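Long-range contacts in cytochrome b5 reductase 4 (PDB 3LF5), which probably passes electrons from NADH through its flavin-binding reductase domain, with a heme held in the cytochrome b5 domain described here: residues 23-28 with 52-57; 8-13 with 78-83; 17-22 with 46-51; 29-34 with 74-79. All coordinates share one frame; numbering follows the deposited sequence.

Interaction 2 (8-13 with 78-83) closes the widest loop: it joins the strand and helix at the N-terminal end to the last strand, 76-80. Interactions 3 and 1 both lie wholly within that loop. Interaction 3 (17-22 with 46-51) ties a turn and the start of strand 21-26 to the end of helix 44-48 on the heme side. The chain then supplies 23-28, which pairs with 52-57 in interaction 1, so interactions 1 and 3 cross, as do both with interaction 4 (29-34 with 74-79). Interaction 4 ends on the stretch that interaction 2 also uses, the two sharing Gly78 and Arg79. Interactions 1, 2 and 4 knit one mixed sheet; interaction 3 fastens a heme-lining helix to it.

Interaction 1: 23-28 with 52-57; sequences WICIRG and GSDGTE
One carboxylate oxygen, Asp54 OD1, is gripped twice by a single residue while that residue also reaches across to the other segment. Thr56 OG1 donates to the syn lone pair of Asp54 OD1 at 2.7 Å, and Thr56 N, two residues on, also donates to Asp54 OD1 (3.0 Å), from above the carboxylate plane; this bond closes an Asx turn. Thr56 OG1, anti to its own carbonyl carbon, accepts a nearly straight bond (178°) from Arg27 N at 2.9 Å. An alanine in place of Thr56 removes OG1 and CG2 and would probably leave Arg27 N without its acceptor and Asp54 OD1 with one donor fewer. The other carboxylate oxygen, Asp54 OD2, takes a very short bond from a water at 2.4 Å, and that water in turn weakly accepts from Gly28 N. The backbones belong to the sheet of the cytochrome b5 fold: Cys25 pairs in parallel with Asp54, Cys25 N giving to Ser53 O (3.0 Å, 177°) and Gly55 N to Cys25 O (2.8 Å). Gly52 N adds a more bent bond to Trp23 O. Gly55, which touches the heme, is the N-cap of the helix beginning at Thr56; a beta carbon there would collide with Ile24 CG2 and crowd Ile26 CD1, a methyl that already lies against the Gly55 backbone. The Arg27 side chain crosses Thr56 at about a right angle, so that Thr56 CG2 lies over one guanidinium face, 3.5 Å from Arg27 NH1, while Arg27 NH2 forms a salt bridge with Asp60.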
# COMPACT_ATOMS: atom_id res chain seq x y z
N TRP A 23 7.72 -6.55 2.88
CA TRP A 23 8.67 -5.72 2.15
C TRP A 23 8.16 -4.29 2.11
O TRP A 23 6.98 -4.04 1.91
CB TRP A 23 8.90 -6.20 0.71
CG TRP A 23 9.56 -7.55 0.56
CD1 TRP A 23 9.90 -8.43 1.52
CD2 TRP A 23 9.92 -8.13 -0.68
NE1 TRP A 23 10.50 -9.54 0.96
CE2 TRP A 23 10.51 -9.37 -0.41
CE3 TRP A 23 9.83 -7.73 -2.02
CZ2 TRP A 23 10.97 -10.23 -1.42
CZ3 TRP A 23 10.29 -8.56 -3.01
CH2 TRP A 23 10.85 -9.80 -2.71
N ILE A 24 9.09 -3.34 2.22
CA ILE A 24 8.78 -1.93 2.07
C ILE A 24 9.82 -1.30 1.16
O ILE A 24 11.01 -1.61 1.25
CB ILE A 24 8.77 -1.19 3.44
CG1 ILE A 24 7.75 -1.80 4.39
CG2 ILE A 24 8.53 0.29 3.31
CD1 ILE A 24 7.79 -1.23 5.84
N CYS A 25 9.34 -0.41 0.29
CA CYS A 25 10.20 0.39 -0.56
C CYS A 25 10.42 1.76 0.06
O CYS A 25 9.46 2.42 0.43
CB CYS A 25 9.55 0.53 -1.93
SG CYS A 25 10.29 1.75 -3.00
N ILE A 26 11.68 2.18 0.21
CA ILE A 26 12.04 3.51 0.64
C ILE A 26 12.99 4.09 -0.40
O ILE A 26 14.06 3.56 -0.66
CB ILE A 26 12.73 3.54 2.02
CG1 ILE A 26 11.88 2.85 3.10
CG2 ILE A 26 13.04 5.00 2.41
CD1 ILE A 26 10.64 3.58 3.52
N ARG A 27 12.54 5.16 -1.06
CA ARG A 27 13.33 5.85 -2.10
C ARG A 27 13.91 4.88 -3.13
O ARG A 27 15.06 4.98 -3.53
CB ARG A 27 14.42 6.74 -1.48
CG ARG A 27 14.01 8.21 -1.38
CD ARG A 27 14.99 9.03 -0.56
NE ARG A 27 14.77 8.83 0.87
CZ ARG A 27 13.84 9.46 1.58
NH1 ARG A 27 13.05 10.36 1.00
NH2 ARG A 27 13.71 9.18 2.87
N GLY A 28 13.07 3.94 -3.54
CA GLY A 28 13.40 2.98 -4.59
C GLY A 28 14.13 1.74 -4.13
O GLY A 28 14.30 0.80 -4.92
N GLY A 52 4.17 -3.96 2.03
CA GLY A 52 3.92 -4.23 0.64
C GLY A 52 3.75 -2.99 -0.20
O GLY A 52 3.07 -3.04 -1.22
N SER A 53 4.36 -1.88 0.20
CA SER A 53 4.12 -0.61 -0.48
C SER A 53 5.35 0.27 -0.45
O SER A 53 6.36 -0.02 0.20
CB SER A 53 2.99 0.17 0.20
OG SER A 53 3.48 0.89 1.31
N ASP A 54 5.23 1.41 -1.12
CA ASP A 54 6.22 2.46 -0.99
C ASP A 54 5.97 3.24 0.29
O ASP A 54 4.96 3.96 0.41
CB ASP A 54 6.20 3.38 -2.21
CG ASP A 54 7.43 4.21 -2.31
OD1 ASP A 54 7.63 5.05 -1.42
OD2 ASP A 54 8.22 3.99 -3.26
N GLY A 55 6.90 3.09 1.21
CA GLY A 55 6.82 3.73 2.51
C GLY A 55 7.50 5.06 2.63
O GLY A 55 7.57 5.60 3.72
N THR A 56 7.98 5.61 1.52
CA THR A 56 8.80 6.81 1.58
C THR A 56 8.07 7.98 2.23
O THR A 56 8.64 8.68 3.08
CB THR A 56 9.25 7.22 0.15
OG1 THR A 56 9.89 6.10 -0.46
CG2 THR A 56 10.23 8.39 0.21
N GLU A 57 6.84 8.23 1.82
CA GLU A 57 6.09 9.37 2.40
C GLU A 57 5.84 9.21 3.88
O GLU A 57 6.05 10.15 4.65
CB GLU A 57 4.76 9.60 1.67
CG GLU A 57 4.02 10.89 1.97
CD GLU A 57 2.79 11.04 1.07
OE1 GLU A 57 1.81 11.65 1.52
OE2 GLU A 57 2.81 10.51 -0.07
O HOH W 1 10.34 5.12 -3.74

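Interaction 2: 8-13 with 78-83; sequences VTEEEL and GRMAIK
Three successive turns of the same sense (chi1 -69°, chi2 -56°, chi3 -64°) coil the Met80 side chain back toward residues 8-13, with CG anti to its own carbonyl carbon. The thioether thereby lands beside the Val8 carbonyl: Met80 CE is 3.5 Å from Val8 O. The methyl end reaches the helix start, where Met80 CE meets Glu10 CG at 3.7 Å, the two chains crossing at about a right angle. Leu13, with CG anti to its backbone N, brings CD2 to Met80 SD at 4.0 Å, also crosswise, so the sulphur has Leu13 CD2 and Val8 CG1 as apolar neighbours. Val8 CG1 is anti to the backbone N and lies 4.1 Å from Met80 SD, the two side chains crossing obliquely.

The main chains hold this packing in register. Val8 N donates to Arg79 O at 2.8 Å, and Val8 O receives Ala81 N at 2.9 Å. Both donors stand above the plane of the carbonyl they meet, and the two bonds fall on Arg79 and Ala81, before and after Met80, which pairs with Val8 in a parallel bridge. Directly after that bridge the chain turns into a helix: Thr9 is its N-cap, OG1 accepting from Glu12 N at 3.0 Å. Glu10 is held at its carboxylate by a salt bridge to Arg49 of the second subunit. The Leu13 side chain is about 11 Å from the heme, so this is the sheet end of the cytochrome b5 fold remote from the cofactor, where a short N-terminal strand leading into a capped helix pairs in parallel with the last strand.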
# COMPACT_ATOMS: atom_id res chain seq x y z
N VAL A 8 12.36 -5.45 -8.33
CA VAL A 8 11.07 -5.67 -7.68
C VAL A 8 10.00 -4.88 -8.42
O VAL A 8 10.04 -3.66 -8.47
CB VAL A 8 11.12 -5.24 -6.19
CG1 VAL A 8 9.78 -5.53 -5.53
CG2 VAL A 8 12.26 -5.96 -5.47
N THR A 9 9.05 -5.58 -9.02
CA THR A 9 7.92 -4.90 -9.61
C THR A 9 6.91 -4.55 -8.51
O THR A 9 6.98 -5.08 -7.38
CB THR A 9 7.22 -5.78 -10.62
OG1 THR A 9 6.69 -6.90 -9.93
CG2 THR A 9 8.19 -6.24 -11.75
N GLU A 10 6.01 -3.61 -8.78
CA GLU A 10 4.99 -3.31 -7.78
C GLU A 10 4.11 -4.53 -7.50
O GLU A 10 3.72 -4.77 -6.36
CB GLU A 10 4.13 -2.11 -8.17
CG GLU A 10 4.80 -0.81 -7.85
CD GLU A 10 3.90 0.39 -8.01
OE1 GLU A 10 2.66 0.24 -7.87
OE2 GLU A 10 4.43 1.49 -8.28
N GLU A 11 3.82 -5.32 -8.52
CA GLU A 11 3.04 -6.55 -8.32
C GLU A 11 3.75 -7.50 -7.35
O GLU A 11 3.12 -8.08 -6.46
CB GLU A 11 2.85 -7.25 -9.67
CG GLU A 11 1.98 -8.48 -9.63
CD GLU A 11 1.77 -9.08 -11.02
OE1 GLU A 11 1.21 -10.19 -11.09
OE2 GLU A 11 2.18 -8.44 -12.03
N GLU A 12 5.07 -7.63 -7.47
CA GLU A 12 5.83 -8.46 -6.54
C GLU A 12 5.82 -7.85 -5.14
O GLU A 12 5.56 -8.54 -4.16
CB GLU A 12 7.26 -8.67 -7.02
CG GLU A 12 8.13 -9.52 -6.11
CD GLU A 12 7.66 -10.98 -6.00
OE1 GLU A 12 7.12 -11.53 -6.99
OE2 GLU A 12 7.89 -11.58 -4.92
N LEU A 13 6.10 -6.56 -5.05
CA LEU A 13 6.16 -5.88 -3.76
C LEU A 13 4.91 -6.11 -2.93
O LEU A 13 4.97 -6.40 -1.74
CB LEU A 13 6.38 -4.37 -3.97
CG LEU A 13 6.48 -3.51 -2.70
CD1 LEU A 13 7.72 -3.86 -1.87
CD2 LEU A 13 6.49 -2.01 -3.10
N GLY A 78 16.58 -5.37 -3.10
CA GLY A 78 16.92 -4.86 -4.40
C GLY A 78 16.26 -3.52 -4.63
O GLY A 78 16.13 -2.71 -3.72
N ARG A 79 15.91 -3.27 -5.89
CA ARG A 79 15.43 -1.98 -6.34
C ARG A 79 14.11 -2.13 -7.07
O ARG A 79 13.87 -3.11 -7.76
CB ARG A 79 16.44 -1.34 -7.29
CG ARG A 79 17.82 -1.15 -6.67
CD ARG A 79 17.79 -0.21 -5.49
NE ARG A 79 17.08 0.97 -5.94
CZ ARG A 79 17.63 1.95 -6.62
NH1 ARG A 79 18.96 1.98 -6.81
NH2 ARG A 79 16.83 2.92 -7.09
N MET A 80 13.27 -1.10 -6.97
CA MET A 80 12.03 -1.08 -7.71
C MET A 80 12.31 -0.99 -9.20
O MET A 80 13.20 -0.26 -9.65
CB MET A 80 11.16 0.10 -7.32
CG MET A 80 10.58 0.02 -5.93
SD MET A 80 9.62 -1.46 -5.54
CE MET A 80 8.25 -1.33 -6.65
N ALA A 81 11.50 -1.71 -9.96
CA ALA A 81 11.51 -1.63 -11.40
C ALA A 81 11.17 -0.22 -11.85
O ALA A 81 10.52 0.54 -11.13
CB ALA A 81 10.48 -2.63 -11.95
N ILE A 82 11.61 0.13 -13.06
CA ILE A 82 11.28 1.43 -13.63
C ILE A 82 10.58 1.28 -14.96
O ILE A 82 10.69 0.26 -15.62
CB ILE A 82 12.51 2.31 -13.80
CG1 ILE A 82 13.57 1.61 -14.64
CG2 ILE A 82 13.05 2.73 -12.45
CD1 ILE A 82 14.59 2.56 -15.18
N LYS A 83 9.82 2.30 -15.35
CA LYS A 83 9.27 2.35 -16.69
C LYS A 83 10.36 2.89 -17.59
O LYS A 83 11.10 3.78 -17.18
CB LYS A 83 8.01 3.24 -16.78
CG LYS A 83 6.78 2.69 -16.08

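Interaction 3: 17-22 with 46-51; sequences NKKDDC and ELMRAA. With HEM (protoporphyrin IX containing Fe), chain C.
Each segment holds a type I turn, Lys18 to Asp21 and Met48 to Ala51, and the backbones come closest at Asn17 and Ala51; Asn17 and Lys18 both oppose Asp21 in a classic beta bulge, and no hydrogen bond joins the segments. Met48 makes most of the contact: its chain, bent at chi2 and chi3, lays the thioether along the first turn. Met48 CE is 3.7 Å from both Asn17 O and Lys19 N, and Met48 SD lies 3.7 Å from Lys19 CA. Cys22 SG, anti to the backbone N, lies 3.6 Å from Ala51 CB, and Asn17 O also nears the same methyl. Lys19 NZ forms a salt bridge with Glu44, and Lys14 NZ of the second subunit hydrogen-bonds to Asn17 O. Arg49 NH1 meets the syn lone pair of Glu46 OE1 in a 3.0 Å salt bridge, the oxygen lying in the guanidinium plane. Leu47 CD1 sits 3.5 Å from CHC of the heme, and Ala50 CB is 3.8 Å from its CBB. One side of the segment 46-51 thus packs on the sheet while another lines the heme crevice of the cytochrome b5 fold.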
# COMPACT_ATOMS: atom_id res chain seq x y z
N ASN A 17 3.06 -8.30 2.13
CA ASN A 17 2.28 -7.31 2.87
C ASN A 17 1.80 -7.87 4.21
O ASN A 17 0.80 -7.38 4.75
CB ASN A 17 1.11 -6.78 2.03
CG ASN A 17 0.07 -7.85 1.74
OD1 ASN A 17 0.34 -9.02 1.92
ND2 ASN A 17 -1.10 -7.44 1.29
N LYS A 18 2.49 -8.90 4.72
CA LYS A 18 2.11 -9.55 5.97
C LYS A 18 3.24 -9.40 6.96
O LYS A 18 4.39 -9.25 6.56
CB LYS A 18 1.78 -11.02 5.75
CG LYS A 18 0.72 -11.29 4.71
CD LYS A 18 -0.60 -10.67 5.08
CE LYS A 18 -1.76 -11.17 4.17
NZ LYS A 18 -1.54 -10.94 2.71
N LYS A 19 2.93 -9.43 8.24
CA LYS A 19 3.97 -9.20 9.23
C LYS A 19 5.19 -10.12 9.10
O LYS A 19 6.34 -9.67 9.23
CB LYS A 19 3.39 -9.29 10.62
CG LYS A 19 4.33 -8.74 11.66
CD LYS A 19 3.70 -8.69 13.03
CE LYS A 19 2.71 -7.56 13.15
NZ LYS A 19 2.34 -7.33 14.54
N ASP A 20 4.94 -11.39 8.80
CA ASP A 20 6.02 -12.35 8.67
C ASP A 20 6.70 -12.34 7.31
O ASP A 20 7.68 -13.08 7.11
CB ASP A 20 5.54 -13.78 9.00
CG ASP A 20 4.59 -14.38 7.94
OD1 ASP A 20 4.42 -15.63 7.96
OD2 ASP A 20 3.98 -13.66 7.11
N ASP A 21 6.20 -11.53 6.37
CA ASP A 21 6.75 -11.42 5.03
C ASP A 21 6.40 -10.04 4.52
O ASP A 21 5.46 -9.84 3.74
CB ASP A 21 6.20 -12.52 4.13
CG ASP A 21 6.86 -12.55 2.76
OD1 ASP A 21 7.84 -11.82 2.53
OD2 ASP A 21 6.42 -13.37 1.94
N CYS A 22 7.16 -9.06 5.00
CA CYS A 22 6.86 -7.66 4.84
C CYS A 22 7.98 -6.97 4.12
O CYS A 22 9.08 -6.84 4.66
CB CYS A 22 6.70 -6.99 6.21
SG CYS A 22 6.13 -5.29 6.13
N GLU A 46 2.78 0.54 13.29
CA GLU A 46 3.20 1.67 12.48
C GLU A 46 3.98 1.20 11.26
O GLU A 46 3.73 1.66 10.14
CB GLU A 46 4.04 2.66 13.29
CG GLU A 46 3.23 3.49 14.28
CD GLU A 46 2.50 4.65 13.65
OE1 GLU A 46 2.75 4.99 12.49
OE2 GLU A 46 1.66 5.24 14.35
N LEU A 47 4.93 0.30 11.45
CA LEU A 47 5.72 -0.17 10.35
C LEU A 47 4.80 -0.88 9.32
O LEU A 47 4.95 -0.75 8.11
CB LEU A 47 6.84 -1.08 10.87
CG LEU A 47 7.91 -1.48 9.88
CD1 LEU A 47 8.56 -0.29 9.21
CD2 LEU A 47 8.92 -2.32 10.63
N MET A 48 3.83 -1.63 9.81
CA MET A 48 2.88 -2.32 8.95
C MET A 48 2.02 -1.41 8.09
O MET A 48 1.45 -1.86 7.10
CB MET A 48 1.96 -3.23 9.77
CG MET A 48 2.65 -4.52 10.20
SD MET A 48 3.08 -5.62 8.84
CE MET A 48 1.47 -6.05 8.17
N ARG A 49 1.91 -0.12 8.43
CA ARG A 49 1.19 0.82 7.59
C ARG A 49 1.76 0.86 6.19
O ARG A 49 1.05 1.19 5.24
CB ARG A 49 1.23 2.22 8.19
CG ARG A 49 0.44 2.33 9.49
CD ARG A 49 0.68 3.67 10.10
NE ARG A 49 0.05 4.72 9.33
CZ ARG A 49 0.22 6.02 9.56
NH1 ARG A 49 0.99 6.43 10.55
NH2 ARG A 49 -0.38 6.89 8.78
N ALA A 50 3.05 0.53 6.05
CA ALA A 50 3.74 0.57 4.76
C ALA A 50 3.93 -0.81 4.15
O ALA A 50 4.57 -0.93 3.13
CB ALA A 50 5.10 1.30 4.88
N ALA A 51 3.36 -1.86 4.73
CA ALA A 51 3.62 -3.22 4.28
C ALA A 51 3.25 -3.40 2.81
O ALA A 51 2.16 -3.03 2.38
CB ALA A 51 2.82 -4.20 5.12
CHA HEM C . 10.63 5.79 15.41
CHB HEM C . 6.83 5.27 12.45
CHC HEM C . 9.61 3.08 9.21
CHD HEM C . 13.35 3.42 12.21
C1A HEM C . 9.37 5.83 14.88
C2A HEM C . 8.22 6.43 15.48
C3A HEM C . 7.17 6.28 14.68
C4A HEM C . 7.64 5.56 13.52
CMA HEM C . 5.73 6.78 14.90
CAA HEM C . 8.23 7.14 16.82
CBA HEM C . 8.43 8.60 16.43
CGA HEM C . 8.14 9.54 17.54
O1A HEM C . 8.60 10.69 17.34
O2A HEM C . 7.48 9.18 18.56
C1B HEM C . 7.25 4.69 11.29
C2B HEM C . 6.44 4.44 10.12
C3B HEM C . 7.20 3.84 9.22
C4B HEM C . 8.53 3.70 9.79
CMB HEM C . 4.95 4.81 9.98
CAB HEM C . 6.75 3.39 7.81
CBB HEM C . 7.57 3.49 6.76
C1C HEM C . 10.83 2.91 9.78
C2C HEM C . 11.96 2.18 9.25
C3C HEM C . 12.96 2.30 10.10
C4C HEM C . 12.53 3.09 11.19
CMC HEM C . 12.00 1.41 7.93
CAC HEM C . 14.38 1.73 10.07
CBC HEM C . 15.05 1.69 8.93
C1D HEM C . 13.01 4.19 13.27
C2D HEM C . 13.96 4.74 14.19
C3D HEM C . 13.12 5.48 15.21
C4D HEM C . 11.75 5.30 14.79
CMD HEM C . 15.49 4.58 14.13
CAD HEM C . 13.66 6.29 16.39
CBD HEM C . 14.17 7.66 15.89
CGD HEM C . 14.69 8.39 17.11
O1D HEM C . 15.54 7.82 17.84
O2D HEM C . 14.23 9.53 17.35
NA HEM C . 8.98 5.29 13.67
NB HEM C . 8.53 4.24 11.06
NC HEM C . 11.23 3.46 10.98
ND HEM C . 11.73 4.54 13.63
FE HEM C . 10.14 4.37 12.32

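Interaction 4: 29-34 with 74-79; sequences FVYNVS and ECLVGR
Phe29 and Arg79 lie side by side and point the same way, the guanidinium flat on the ring with planes only 8° apart. Arg79 CZ is 4.0 Å from the Phe29 ring centroid, a cation-pi contact, while Arg79 CD stands nearly over the ring centre, 3.7 Å from that centroid, as a CH-pi donor. Bends at chi2 and chi3 fold the arginine over the ring, and Arg79 NE is held by Gly28 O. Leu76 works between two rings: its CD1 meets Phe29 CD1 at the ring edge, 3.8 Å away, and lies over one face of Tyr31, 4.1 Å from the centroid. A serine here in place of Phe29 takes away the ring and would probably cost Arg79 its stacking surface and Leu76 one of its apolar neighbours. The Val30 and Val77 side chains cross obliquely, with Val30 CG1 near Val77 CB.

The strands run antiparallel at 157°. Val77 N to Val30 O (2.8 Å), Val30 N to Gly78 O (2.9 Å) and Asn32 N to Cys75 O (2.9 Å) are the hydrogen bonds between the segments, the last reaching Cys75 just before the strand. Gly78, with a phi of 155°, takes angles that call for glycine. Val77 and Gly78 facing Val30 make a classic beta bulge between strands 29-32 and 76-80 in the sheet of the cytochrome b5 fold.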
# COMPACT_ATOMS: atom_id res chain seq x y z
N PHE A 29 14.56 1.70 -2.88
CA PHE A 29 15.25 0.54 -2.32
C PHE A 29 14.24 -0.31 -1.58
O PHE A 29 13.44 0.23 -0.77
CB PHE A 29 16.35 1.02 -1.36
CG PHE A 29 17.57 1.56 -2.07
CD1 PHE A 29 18.76 0.87 -2.03
CD2 PHE A 29 17.53 2.73 -2.79
CE1 PHE A 29 19.91 1.35 -2.67
CE2 PHE A 29 18.66 3.21 -3.45
CZ PHE A 29 19.84 2.52 -3.38
N VAL A 30 14.27 -1.62 -1.81
CA VAL A 30 13.26 -2.51 -1.22
C VAL A 30 13.93 -3.32 -0.12
O VAL A 30 14.98 -3.92 -0.33
CB VAL A 30 12.63 -3.45 -2.29
CG1 VAL A 30 11.62 -4.39 -1.67
CG2 VAL A 30 11.99 -2.64 -3.40
N TYR A 31 13.31 -3.33 1.06
CA TYR A 31 13.83 -4.02 2.23
C TYR A 31 12.82 -5.01 2.76
O TYR A 31 11.63 -4.71 2.81
CB TYR A 31 14.10 -2.99 3.34
CG TYR A 31 15.24 -2.05 2.97
CD1 TYR A 31 16.57 -2.42 3.13
CD2 TYR A 31 14.95 -0.79 2.46
CE1 TYR A 31 17.59 -1.57 2.74
CE2 TYR A 31 15.96 0.07 2.09
CZ TYR A 31 17.27 -0.32 2.23
OH TYR A 31 18.26 0.56 1.85
N ASN A 32 13.34 -6.17 3.15
CA ASN A 32 12.60 -7.15 3.91
C ASN A 32 12.63 -6.76 5.37
O ASN A 32 13.61 -7.05 6.06
CB ASN A 32 13.26 -8.52 3.77
CG ASN A 32 12.57 -9.55 4.63
OD1 ASN A 32 11.36 -9.44 4.91
ND2 ASN A 32 13.30 -10.54 5.06
N VAL A 33 11.60 -6.07 5.86
CA VAL A 33 11.60 -5.59 7.24
C VAL A 33 11.00 -6.57 8.23
O VAL A 33 10.91 -6.26 9.40
CB VAL A 33 10.94 -4.19 7.37
CG1 VAL A 33 11.72 -3.14 6.58
CG2 VAL A 33 9.44 -4.26 7.02
N SER A 34 10.62 -7.77 7.79
CA SER A 34 10.11 -8.72 8.77
C SER A 34 11.06 -8.97 9.95
O SER A 34 10.58 -9.00 11.07
CB SER A 34 9.66 -10.03 8.13
OG SER A 34 8.45 -9.83 7.45
N GLU A 74 21.44 -5.40 5.59
CA GLU A 74 21.45 -6.87 5.49
C GLU A 74 20.11 -7.45 5.07
O GLU A 74 20.02 -8.64 4.85
CB GLU A 74 21.91 -7.50 6.81
CG GLU A 74 23.30 -7.05 7.26
CD GLU A 74 24.36 -7.31 6.19
OE1 GLU A 74 24.31 -8.39 5.57
OE2 GLU A 74 25.24 -6.44 5.97
N CYS A 75 19.08 -6.59 4.99
CA CYS A 75 17.70 -6.90 4.59
C CYS A 75 17.35 -6.34 3.23
O CYS A 75 16.19 -6.39 2.83
CB CYS A 75 16.69 -6.24 5.54
SG CYS A 75 16.68 -6.76 7.22
N LEU A 76 18.31 -5.76 2.52
CA LEU A 76 18.08 -5.19 1.20
C LEU A 76 17.75 -6.28 0.19
O LEU A 76 18.52 -7.21 -0.02
CB LEU A 76 19.31 -4.41 0.75
CG LEU A 76 19.22 -3.75 -0.62
CD1 LEU A 76 18.17 -2.66 -0.67
CD2 LEU A 76 20.58 -3.19 -0.99
N VAL A 77 16.60 -6.16 -0.44
CA VAL A 77 16.12 -7.10 -1.47
C VAL A 77 16.61 -6.67 -2.85
O VAL A 77 16.98 -7.51 -3.67
CB VAL A 77 14.58 -7.15 -1.46
CG1 VAL A 77 14.02 -7.95 -2.65
CG2 VAL A 77 14.06 -7.65 -0.11
N GLY A 78 16.58 -5.37 -3.10
CA GLY A 78 16.92 -4.86 -4.40
C GLY A 78 16.26 -3.52 -4.63
O GLY A 78 16.13 -2.71 -3.72
N ARG A 79 15.91 -3.27 -5.89
CA ARG A 79 15.43 -1.98 -6.34
C ARG A 79 14.11 -2.13 -7.07
O ARG A 79 13.87 -3.11 -7.76
CB ARG A 79 16.44 -1.34 -7.29
CG ARG A 79 17.82 -1.15 -6.67
CD ARG A 79 17.79 -0.21 -5.49
NE ARG A 79 17.08 0.97 -5.94
CZ ARG A 79 17.63 1.95 -6.62
NH1 ARG A 79 18.96 1.98 -6.81
NH2 ARG A 79 16.83 2.92 -7.09